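Local structure of lipase-esterase related protein (3E0X) at residues A[33-36]-A[37-41]; A[99-103]-A[104-108]. The protein is of unconfirmed function but probably acts as a hydrolase of the lipase and esterase kind, with an alpha/beta hydrolase fold. One frame throughout, in Å; residues are numbered along the deposited sequence.

Interaction 1: A[33-36]-A[37-41]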
loop_
_atom_site.group_PDB
_atom_site.type_symbol
_atom_site.label_atom_id
_atom_site.label_comp_id
_atom_site.label_asym_id
_atom_site.label_seq_id
_atom_site.Cartn_x
_atom_site.Cartn_y
_atom_site.Cartn_z
ATOM N N GLY A 33 4.121 8.816 7.025
ATOM C CA GLY A 33 4.528 10.072 7.626
ATOM C C GLY A 33 5.813 10.658 7.078
ATOM O O GLY A 33 5.972 11.878 7.028
ATOM N N GLU A 34 6.763 9.801 6.713
ATOM C CA GLU A 34 7.983 10.315 6.090
ATOM C C GLU A 34 7.797 10.594 4.618
ATOM O O GLU A 34 8.242 11.610 4.126
ATOM C CB GLU A 34 9.157 9.361 6.289
ATOM C CG GLU A 34 9.636 9.276 7.705
ATOM C CD GLU A 34 9.969 10.647 8.334
ATOM O OE1 GLU A 34 10.879 11.329 7.838
ATOM O OE2 GLU A 34 9.319 11.005 9.340
ATOM N N LEU A 35 7.102 9.695 3.913
ATOM C CA LEU A 35 6.965 9.811 2.475
ATOM C C LEU A 35 6.209 11.081 2.119
ATOM O O LEU A 35 6.553 11.780 1.161
ATOM C CB LEU A 35 6.259 8.576 1.926
ATOM C CG LEU A 35 6.173 8.491 0.409
ATOM C CD1 LEU A 35 7.562 8.429 -0.186
ATOM C CD2 LEU A 35 5.340 7.315 -0.035
ATOM N N GLU A 36 5.195 11.408 2.919
ATOM C CA GLU A 36 4.413 12.607 2.628
ATOM C C GLU A 36 5.263 13.893 2.708
ATOM O O GLU A 36 4.953 14.892 2.056
ATOM C CB GLU A 36 3.161 12.688 3.512
ATOM C CG GLU A 36 3.426 13.006 4.955
ATOM C CD GLU A 36 2.167 12.954 5.774
ATOM O OE1 GLU A 36 1.574 11.861 5.888
ATOM O OE2 GLU A 36 1.755 14.002 6.288
ATOM N N LYS A 37 6.369 13.866 3.450
ATOM C CA LYS A 37 7.216 15.061 3.550
ATOM C C LYS A 37 7.865 15.490 2.219
ATOM O O LYS A 37 8.274 16.655 2.067
ATOM C CB LYS A 37 8.300 14.873 4.628
ATOM C CG LYS A 37 7.758 14.623 6.019
ATOM C CD LYS A 37 8.924 14.357 6.970
ATOM C CE LYS A 37 8.456 14.264 8.406
ATOM N NZ LYS A 37 9.607 13.967 9.288
ATOM N N TYR A 38 7.958 14.567 1.259
ATOM C CA TYR A 38 8.677 14.804 -0.005
ATOM C C TYR A 38 7.709 14.966 -1.177
ATOM O O TYR A 38 8.123 15.125 -2.330
ATOM C CB TYR A 38 9.696 13.665 -0.267
ATOM C CG TYR A 38 10.659 13.527 0.898
ATOM C CD1 TYR A 38 11.758 14.386 1.012
ATOM C CD2 TYR A 38 10.442 12.596 1.916
ATOM C CE1 TYR A 38 12.634 14.301 2.121
ATOM C CE2 TYR A 38 11.308 12.512 3.020
ATOM C CZ TYR A 38 12.399 13.370 3.106
ATOM O OH TYR A 38 13.287 13.308 4.169
ATOM N N LEU A 39 6.418 14.964 -0.855
ATOM C CA LEU A 39 5.366 15.035 -1.883
ATOM C C LEU A 39 4.428 16.223 -1.667
ATOM O O LEU A 39 3.253 16.202 -2.079
ATOM C CB LEU A 39 4.600 13.716 -1.912
ATOM C CG LEU A 39 5.457 12.530 -2.375
ATOM C CD1 LEU A 39 4.773 11.184 -2.139
ATOM C CD2 LEU A 39 5.842 12.712 -3.857
ATOM N N GLU A 40 4.957 17.268 -1.031
ATOM C CA GLU A 40 4.169 18.436 -0.615
ATOM C C GLU A 40 3.639 19.280 -1.749
ATOM O O GLU A 40 2.713 20.081 -1.538
ATOM C CB GLU A 40 4.989 19.298 0.352
ATOM C CG GLU A 40 5.001 18.729 1.726
ATOM C CD GLU A 40 5.611 19.665 2.735
ATOM O OE1 GLU A 40 5.472 20.900 2.564
ATOM O OE2 GLU A 40 6.213 19.146 3.705
ATOM N N ASP A 41 4.167 19.089 -2.955
ATOM C CA ASP A 41 3.705 19.844 -4.117
ATOM C C ASP A 41 2.429 19.253 -4.716
ATOM O O ASP A 41 1.838 19.824 -5.650
ATOM C CB ASP A 41 4.796 19.929 -5.204
ATOM C CG ASP A 41 5.874 20.974 -4.886
ATOM O OD1 ASP A 41 5.570 21.954 -4.181
ATOM O OD2 ASP A 41 7.031 20.827 -5.353
HETATM O O HOH W 1 12.664 11.223 5.872
#
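Glu34 OE2 has two partners: the ammonium of Lys37, with NZ 3.0 Å from OE2 in a salt bridge, and the hydroxyl of Tyr157, which lies outside the turn and hydrogen-bonds to it. The segment lies in the connection between strands 18-22 and 43-47 of the alpha/beta hydrolase fold, where Glu34, Leu35 and Glu36 each accept, through their carbonyls, a backbone bond from the residue three further on. The middle bond of this succession of overlapping turns is fairly straight, Tyr38 N to Leu35 O being 3.1 Å with an N-H...O angle of 165°. Three residues on in the chain, Lys37 runs alongside Glu34 in the same direction with an extended chain, while the glutamate bends (chi2 -53°) to bring its carboxylate beside NZ. The approach to OE2 is syn and 24° out of the carboxylate plane; the second reach, NZ to Glu34 OE1 at 3.3 Å, is weak. OE1 also accepts a hydrogen bond from water 1, at 2.7 Å, and the same water lies in the plane of the Tyr38 ring, 2.8 Å from Tyr38 OH. Charge pair, water and phenol therefore join one carboxylate to two successive side chains. The apolar side chains Leu35 and Leu39 cross at an angle, and both reach Phe21 of strand 18-22; Leu35 also touches Val237 and Tyr38 touches Ala234 and Ala238, all three on helix 234-242. Lys37 CB sits 4.1 Å above one face of the Tyr38 ring, displaced toward its rim, and Leu35 CG meets Leu39 CD1 at 4.0 Å.

Interaction 2: A[99-103]-A[104-108]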
loop_
_atom_site.group_PDB
_atom_site.type_symbol
_atom_site.label_atom_id
_atom_site.label_comp_id
_atom_site.label_asym_id
_atom_site.label_seq_id
_atom_site.Cartn_x
_atom_site.Cartn_y
_atom_site.Cartn_z
ATOM N N LEU A 99 -3.802 -2.160 -7.256
ATOM C CA LEU A 99 -3.903 -2.909 -8.507
ATOM C C LEU A 99 -5.359 -3.354 -8.738
ATOM O O LEU A 99 -5.887 -3.277 -9.868
ATOM C CB LEU A 99 -2.951 -4.102 -8.458
ATOM C CG LEU A 99 -1.459 -3.726 -8.440
ATOM C CD1 LEU A 99 -0.613 -4.956 -8.075
ATOM C CD2 LEU A 99 -1.025 -3.121 -9.789
ATOM N N GLY A 100 -6.024 -3.813 -7.677
ATOM C CA GLY A 100 -7.429 -4.208 -7.807
ATOM C C GLY A 100 -8.329 -3.028 -8.179
ATOM O O GLY A 100 -9.276 -3.159 -8.962
ATOM N N VAL A 101 -8.037 -1.855 -7.618
ATOM C CA VAL A 101 -8.805 -0.639 -7.956
ATOM C C VAL A 101 -8.586 -0.238 -9.416
ATOM O O VAL A 101 -9.540 0.163 -10.109
ATOM C CB VAL A 101 -8.507 0.529 -6.996
ATOM C CG1 VAL A 101 -9.290 1.771 -7.425
ATOM C CG2 VAL A 101 -8.930 0.113 -5.594
ATOM N N ALA A 102 -7.353 -0.375 -9.894
ATOM C CA ALA A 102 -7.081 -0.089 -11.304
ATOM C C ALA A 102 -8.012 -0.928 -12.187
ATOM O O ALA A 102 -8.510 -0.447 -13.205
ATOM C CB ALA A 102 -5.626 -0.401 -11.629
ATOM N N LEU A 103 -8.266 -2.177 -11.786
ATOM C CA LEU A 103 -9.124 -3.088 -12.579
ATOM C C LEU A 103 -10.599 -2.691 -12.558
ATOM O O LEU A 103 -11.369 -3.185 -13.390
ATOM C CB LEU A 103 -8.950 -4.523 -12.081
ATOM C CG LEU A 103 -7.580 -5.082 -12.448
ATOM C CD1 LEU A 103 -7.220 -6.308 -11.619
ATOM C CD2 LEU A 103 -7.560 -5.418 -13.964
ATOM N N LYS A 104 -10.997 -1.795 -11.653
ATOM C CA LYS A 104 -12.364 -1.276 -11.645
ATOM C C LYS A 104 -12.583 -0.225 -12.729
ATOM O O LYS A 104 -13.734 0.160 -12.988
ATOM C CB LYS A 104 -12.709 -0.664 -10.278
ATOM C CG LYS A 104 -12.692 -1.645 -9.090
ATOM C CD LYS A 104 -13.896 -2.549 -9.096
ATOM C CE LYS A 104 -14.005 -3.330 -7.791
ATOM N NZ LYS A 104 -15.398 -3.781 -7.535
ATOM N N LYS A 105 -11.488 0.283 -13.310
ATOM C CA LYS A 105 -11.561 1.213 -14.462
ATOM C C LYS A 105 -12.340 2.482 -14.089
ATOM O O LYS A 105 -13.207 2.958 -14.852
ATOM C CB LYS A 105 -12.220 0.541 -15.688
ATOM C CG LYS A 105 -11.698 -0.835 -16.060
ATOM C CD LYS A 105 -10.208 -0.838 -16.193
ATOM C CE LYS A 105 -9.694 -2.147 -16.826
ATOM N NZ LYS A 105 -10.177 -2.314 -18.224
ATOM N N LEU A 106 -12.045 3.036 -12.907
ATOM C CA LEU A 106 -12.664 4.298 -12.484
ATOM C C LEU A 106 -12.165 5.432 -13.366
ATOM O O LEU A 106 -10.977 5.476 -13.680
ATOM C CB LEU A 106 -12.359 4.569 -10.998
ATOM C CG LEU A 106 -12.791 3.450 -10.049
ATOM C CD1 LEU A 106 -12.431 3.842 -8.598
ATOM C CD2 LEU A 106 -14.288 3.166 -10.216
ATOM N N PRO A 107 -13.068 6.322 -13.834
ATOM C CA PRO A 107 -12.630 7.265 -14.871
ATOM C C PRO A 107 -11.486 8.180 -14.448
ATOM O O PRO A 107 -10.707 8.579 -15.307
ATOM C CB PRO A 107 -13.912 8.063 -15.213
ATOM C CG PRO A 107 -14.857 7.806 -14.109
ATOM C CD PRO A 107 -14.512 6.443 -13.573
ATOM N N ASN A 108 -11.389 8.505 -13.160
ATOM C CA ASN A 108 -10.409 9.500 -12.690
ATOM C C ASN A 108 -9.104 8.933 -12.143
ATOM O O ASN A 108 -8.213 9.698 -11.780
ATOM C CB ASN A 108 -11.041 10.493 -11.695
ATOM C CG ASN A 108 -12.244 11.243 -12.289
ATOM O OD1 ASN A 108 -12.283 11.566 -13.492
ATOM N ND2 ASN A 108 -13.228 11.513 -11.446
HETATM O O HOH W 2 -9.568 2.483 -11.579
#
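The flat groups here are peptide units, and that of Val101 carries Lys104 N above the plane of its carbonyl, 62° out of it, with N 2.9 Å from Val101 O. Lys105 N, 3.1 Å from Ala102 O, makes the next bond and closes a type I turn from Ala102 to Lys105. Val101 O has a further partner, water 2, which donates to it at 2.7 Å and accepts from Leu106 N at 2.9 Å. This is the end of helix 93-102 in the alpha/beta hydrolase fold, just before strand 109-115, and it resembles a Schellman motif: Lys105 has positive phi (60°), and the residues flanking the reversal, Val101 and Leu106, pack together. The strict definition is not met, because Leu106 N and Val101 O are 4.7 Å apart and water 2 bridges them in place of a direct bond. The apolar part of the motif is present, Val101 CG1 touching Leu106 CD1 at 3.9 Å; CG1 lies beside the carbonyl carbon of its own residue, on the side from which the leucine arrives. Both side chains also rest on Ile74 of helix 63-76. The two lysines leave the turn by different routes. Lys104 sets its CB against Val101 O; beyond CG the chain bends at chi2 and leads off to a salt bridge with Asp68, whereas Lys105 folds back over the turn, its CD 3.5 Å from Ala102 O, before NZ pairs with Asp188.

Overall arrangement
Both contacts are local turns inside the alpha/beta hydrolase fold, in series along the chain, with centres 24 Å apart and nearest atoms about 15 Å apart, so neither touches the other. Each is partly buried, its leucines or valine packing against the protein and its lysines exposed. They join different elements: interaction 1 sets the loop after strand 18-22 against that strand and helix 234-242, interaction 2 the end of helix 93-102 against helix 63-76. The chemistry differs accordingly. In 33-41 the ion pair is internal to the turn and its water joins two side chains; in 99-108 the lysines pair with carboxylates elsewhere in the chain, and the water joins two backbone atoms.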